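Local structure of nuclear movement protein (Encephalitozoon cuniculi, 2O30) at residues S29-C41 and G52-W65. The protein probably binds unfolded proteins through a CS domain of the HSP20 clan, as a p23/NudC-like chaperone of the cytoplasm. The protein carries 1 engineered substitution. Residues are numbered along the deposited sequence; the frame is centred on the assembly and turned at random.
Engineered in segment 29-41: Met35 (natural residue Ile).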
# COMPACT_ATOMS: atom_id res chain seq x y z
N SER A 29 -0.49 -7.41 10.90
CA SER A 29 -0.19 -6.40 9.89
C SER A 29 0.76 -7.03 8.88
O SER A 29 1.42 -6.32 8.09
CB SER A 29 0.45 -5.19 10.56
OG SER A 29 1.43 -5.61 11.49
N ALA A 30 0.83 -8.36 8.90
CA ALA A 30 1.69 -9.12 8.02
C ALA A 30 1.27 -8.97 6.55
O ALA A 30 2.13 -8.92 5.68
CB ALA A 30 1.70 -10.59 8.41
N ILE A 31 -0.03 -8.92 6.30
CA ILE A 31 -0.56 -8.92 4.93
C ILE A 31 -0.86 -7.50 4.50
O ILE A 31 -1.73 -6.84 5.07
CB ILE A 31 -1.80 -9.83 4.78
CG1 ILE A 31 -1.38 -11.28 5.02
CG2 ILE A 31 -2.43 -9.66 3.38
CD1 ILE A 31 -2.46 -12.15 5.57
N LYS A 32 -0.13 -7.03 3.50
CA LYS A 32 -0.31 -5.67 3.01
C LYS A 32 -0.69 -5.73 1.53
O LYS A 32 0.06 -6.26 0.73
CB LYS A 32 0.98 -4.88 3.20
CG LYS A 32 1.29 -4.59 4.68
CD LYS A 32 2.58 -3.75 4.80
CE LYS A 32 2.83 -3.26 6.25
NZ LYS A 32 1.67 -3.50 7.16
N ILE A 33 -1.86 -5.19 1.20
CA ILE A 33 -2.37 -5.23 -0.19
C ILE A 33 -2.82 -3.82 -0.58
O ILE A 33 -3.60 -3.18 0.14
CB ILE A 33 -3.54 -6.23 -0.34
CG1 ILE A 33 -3.07 -7.63 0.06
CG2 ILE A 33 -4.07 -6.24 -1.78
CD1 ILE A 33 -4.18 -8.69 0.22
N ARG A 34 -2.31 -3.33 -1.70
CA ARG A 34 -2.71 -2.02 -2.25
C ARG A 34 -2.90 -2.15 -3.77
O ARG A 34 -2.03 -2.68 -4.45
CB ARG A 34 -1.62 -0.98 -2.00
CG ARG A 34 -1.93 0.41 -2.58
CD ARG A 34 -0.85 1.45 -2.25
NE ARG A 34 0.43 1.21 -2.92
CZ ARG A 34 1.58 0.95 -2.31
NH1 ARG A 34 1.65 0.89 -0.99
NH2 ARG A 34 2.68 0.75 -3.02
N MSE A 35 -4.01 -1.62 -4.28
CA MSE A 35 -4.17 -1.44 -5.70
C MSE A 35 -4.50 0.03 -5.93
O MSE A 35 -5.36 0.58 -5.25
CB MSE A 35 -5.29 -2.33 -6.25
CG MSE A 35 -5.01 -3.82 -6.25
SE MSE A 35 -6.23 -4.69 -7.31
CE MSE A 35 -5.79 -3.84 -8.80
N VAL A 36 -3.80 0.65 -6.88
CA VAL A 36 -4.10 2.00 -7.35
C VAL A 36 -4.09 1.94 -8.88
O VAL A 36 -3.05 1.63 -9.49
CB VAL A 36 -3.07 3.05 -6.87
CG1 VAL A 36 -3.47 4.46 -7.35
CG2 VAL A 36 -2.96 3.03 -5.36
N GLY A 37 -5.23 2.24 -9.48
CA GLY A 37 -5.39 2.03 -10.92
C GLY A 37 -5.19 0.55 -11.20
O GLY A 37 -5.89 -0.30 -10.63
N LYS A 38 -4.22 0.24 -12.06
CA LYS A 38 -3.90 -1.16 -12.39
C LYS A 38 -2.71 -1.67 -11.60
O LYS A 38 -2.40 -2.86 -11.67
CB LYS A 38 -3.64 -1.34 -13.89
CG LYS A 38 -4.86 -1.10 -14.75
CD LYS A 38 -4.74 -1.83 -16.09
CE LYS A 38 -3.53 -1.39 -16.89
NZ LYS A 38 -3.16 -2.40 -17.93
N LYS A 39 -2.05 -0.78 -10.87
CA LYS A 39 -0.85 -1.10 -10.08
C LYS A 39 -1.26 -1.91 -8.86
O LYS A 39 -2.18 -1.55 -8.15
CB LYS A 39 -0.13 0.18 -9.64
CG LYS A 39 0.34 1.09 -10.78
CD LYS A 39 1.55 0.51 -11.53
CE LYS A 39 1.94 1.39 -12.73
NZ LYS A 39 2.75 0.60 -13.72
N ILE A 40 -0.57 -3.02 -8.64
CA ILE A 40 -0.89 -3.89 -7.53
C ILE A 40 0.40 -4.20 -6.75
O ILE A 40 1.44 -4.49 -7.32
CB ILE A 40 -1.57 -5.18 -8.03
CG1 ILE A 40 -1.82 -6.16 -6.87
CG2 ILE A 40 -0.75 -5.80 -9.17
CD1 ILE A 40 -2.53 -7.46 -7.29
N CYS A 41 0.30 -4.08 -5.43
CA CYS A 41 1.38 -4.41 -4.51
C CYS A 41 0.81 -5.32 -3.43
O CYS A 41 -0.14 -4.95 -2.74
CB CYS A 41 1.92 -3.14 -3.86
SG CYS A 41 3.20 -3.52 -2.64
N GLY A 52 3.39 -5.30 -9.50
CA GLY A 52 3.26 -5.13 -10.95
C GLY A 52 2.03 -4.38 -11.35
O GLY A 52 1.47 -3.60 -10.58
N GLU A 53 1.61 -4.61 -12.59
CA GLU A 53 0.46 -3.93 -13.14
C GLU A 53 -0.45 -5.00 -13.72
O GLU A 53 0.01 -5.85 -14.47
CB GLU A 53 0.91 -2.96 -14.24
CG GLU A 53 -0.21 -2.16 -14.85
CD GLU A 53 0.31 -0.95 -15.60
OE1 GLU A 53 1.11 -1.12 -16.55
OE2 GLU A 53 -0.08 0.19 -15.22
N LEU A 54 -1.72 -4.95 -13.34
CA LEU A 54 -2.70 -5.92 -13.81
C LEU A 54 -2.88 -5.73 -15.31
O LEU A 54 -2.72 -4.62 -15.81
CB LEU A 54 -4.03 -5.73 -13.10
CG LEU A 54 -4.07 -6.17 -11.62
CD1 LEU A 54 -5.51 -6.07 -11.12
CD2 LEU A 54 -3.59 -7.58 -11.46
N LEU A 55 -3.21 -6.81 -16.01
CA LEU A 55 -3.35 -6.76 -17.47
C LEU A 55 -4.42 -5.77 -17.94
O LEU A 55 -4.24 -5.05 -18.94
CB LEU A 55 -3.63 -8.16 -18.02
CG LEU A 55 -3.65 -8.23 -19.56
CD1 LEU A 55 -2.34 -7.77 -20.15
CD2 LEU A 55 -3.97 -9.64 -20.00
N HIS A 56 -5.56 -5.74 -17.23
CA HIS A 56 -6.66 -4.83 -17.55
C HIS A 56 -7.20 -4.17 -16.29
O HIS A 56 -6.84 -4.55 -15.16
CB HIS A 56 -7.80 -5.56 -18.26
CG HIS A 56 -7.39 -6.25 -19.52
ND1 HIS A 56 -7.02 -5.57 -20.66
CD2 HIS A 56 -7.26 -7.57 -19.81
CE1 HIS A 56 -6.70 -6.43 -21.60
NE2 HIS A 56 -6.83 -7.66 -21.12
N GLU A 57 -8.09 -3.21 -16.48
CA GLU A 57 -8.66 -2.45 -15.38
C GLU A 57 -9.59 -3.27 -14.48
O GLU A 57 -10.33 -4.16 -14.94
CB GLU A 57 -9.35 -1.17 -15.91
CG GLU A 57 -8.31 -0.14 -16.37
CD GLU A 57 -8.91 1.17 -16.85
OE1 GLU A 57 -9.85 1.69 -16.22
OE2 GLU A 57 -8.39 1.69 -17.86
N VAL A 58 -9.49 -2.98 -13.18
CA VAL A 58 -10.40 -3.57 -12.20
C VAL A 58 -11.10 -2.48 -11.39
O VAL A 58 -10.66 -1.33 -11.37
CB VAL A 58 -9.66 -4.54 -11.25
CG1 VAL A 58 -9.09 -5.71 -12.06
CG2 VAL A 58 -8.55 -3.82 -10.51
N ASP A 59 -12.21 -2.85 -10.76
CA ASP A 59 -12.88 -1.96 -9.82
C ASP A 59 -12.13 -2.03 -8.48
O ASP A 59 -12.37 -2.93 -7.68
CB ASP A 59 -14.33 -2.40 -9.65
CG ASP A 59 -15.09 -1.54 -8.65
OD1 ASP A 59 -14.50 -0.59 -8.08
OD2 ASP A 59 -16.28 -1.82 -8.42
N VAL A 60 -11.21 -1.10 -8.25
CA VAL A 60 -10.34 -1.18 -7.06
C VAL A 60 -11.15 -1.21 -5.76
O VAL A 60 -10.77 -1.90 -4.80
CB VAL A 60 -9.23 -0.11 -7.06
CG1 VAL A 60 -8.50 -0.08 -5.72
CG2 VAL A 60 -8.22 -0.39 -8.16
N SER A 61 -12.29 -0.52 -5.74
CA SER A 61 -13.19 -0.54 -4.56
C SER A 61 -13.75 -1.93 -4.20
O SER A 61 -14.14 -2.16 -3.05
CB SER A 61 -14.33 0.48 -4.73
OG SER A 61 -15.35 -0.02 -5.59
N SER A 62 -13.76 -2.85 -5.16
CA SER A 62 -14.33 -4.17 -4.96
C SER A 62 -13.32 -5.15 -4.35
O SER A 62 -13.69 -6.28 -4.00
CB SER A 62 -14.83 -4.76 -6.29
OG SER A 62 -13.73 -5.15 -7.10
N LEU A 63 -12.08 -4.70 -4.25
CA LEU A 63 -10.96 -5.53 -3.72
C LEU A 63 -11.30 -6.08 -2.34
O LEU A 63 -11.71 -5.34 -1.46
CB LEU A 63 -9.68 -4.70 -3.65
CG LEU A 63 -8.41 -5.37 -3.13
CD1 LEU A 63 -8.09 -6.57 -3.96
CD2 LEU A 63 -7.25 -4.36 -3.15
N TRP A 64 -11.15 -7.39 -2.17
CA TRP A 64 -11.44 -8.02 -0.89
C TRP A 64 -10.46 -9.16 -0.71
O TRP A 64 -9.97 -9.73 -1.67
CB TRP A 64 -12.88 -8.55 -0.87
CG TRP A 64 -13.28 -9.26 0.40
CD1 TRP A 64 -13.58 -10.59 0.54
CD2 TRP A 64 -13.37 -8.68 1.71
NE1 TRP A 64 -13.86 -10.87 1.87
CE2 TRP A 64 -13.73 -9.72 2.60
CE3 TRP A 64 -13.18 -7.39 2.21
CZ2 TRP A 64 -13.92 -9.50 3.98
CZ3 TRP A 64 -13.36 -7.18 3.59
CH2 TRP A 64 -13.74 -8.23 4.44
N TRP A 65 -10.15 -9.48 0.53
CA TRP A 65 -9.32 -10.65 0.80
C TRP A 65 -9.68 -11.23 2.14
O TRP A 65 -10.23 -10.53 2.99
CB TRP A 65 -7.84 -10.30 0.74
CG TRP A 65 -7.38 -9.28 1.74
CD1 TRP A 65 -7.41 -7.92 1.63
CD2 TRP A 65 -6.79 -9.56 3.01
NE1 TRP A 65 -6.87 -7.33 2.76
CE2 TRP A 65 -6.48 -8.32 3.62
CE3 TRP A 65 -6.48 -10.75 3.69
CZ2 TRP A 65 -5.89 -8.23 4.89
CZ3 TRP A 65 -5.88 -10.66 4.96
CH2 TRP A 65 -5.59 -9.41 5.54
O HOH W 1 -7.91 -0.79 -12.43
O HOH W 2 -2.64 2.08 -13.78
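With chi1 near -60° in both Ile31 and Ile33, Ile31 CG2 stands anti to the backbone N and comes over the six-membered ring of Trp65, while in Ile33 the CG1 branch, beside the N, carries CD1 over the five-membered ring; Trp65 takes the opposite sense (chi1 62°) and lays its indole flat beneath them. Ile33 CD1 is 3.6 Å from its ring centroid and Ile31 CG2 3.9 Å from its own; both are CH-pi contacts on the same face. Farther along, Leu63 CD2 fits between Ile33 CG2 and CG of Met35, an engineered residue present as selenomethionine, whose methyl lies between Leu54 and Val58. Strands 31-36 and 63-65 run antiparallel with axes 9.2 Å apart, too far for backbone pairing, so these two strands of the CS-domain beta-sandwich meet through side chains.

After the type II' turn from Val36 to Lys39 the contact becomes backbone pairing. Ile40 and Gly52 form a hydrogen-bonded antiparallel pair, Lys39 and Glu53 the non-hydrogen-bonded pair beside it, and Leu54 N donates to Lys38 O at 2.8 Å with an almost straight N-H. Lys38 stretches across the following loop, its CB and CG against the CG methylenes of Glu53 and Glu57. A bend at chi3 (-60°) then delivers NZ to two carbonyls: Leu54 O, 3.1 Å away, receives it in the carbonyl plane, whereas Leu55 O is met from above. Lys39 NZ reaches Glu53 OE2 in a salt bridge whose hydrogen bond is weak, and a water links Gly37 O, weakly, to Val58 N.

Strands 58-59 and 63-68 pair with 71-78 in the larger sheet, where Val58 and Leu63 also touch Val76 and Val74. Apolar packing joins the two sheets here, while the Lys38 ammonium probably offsets two carbonyls' negative ends and fixes the loop's course.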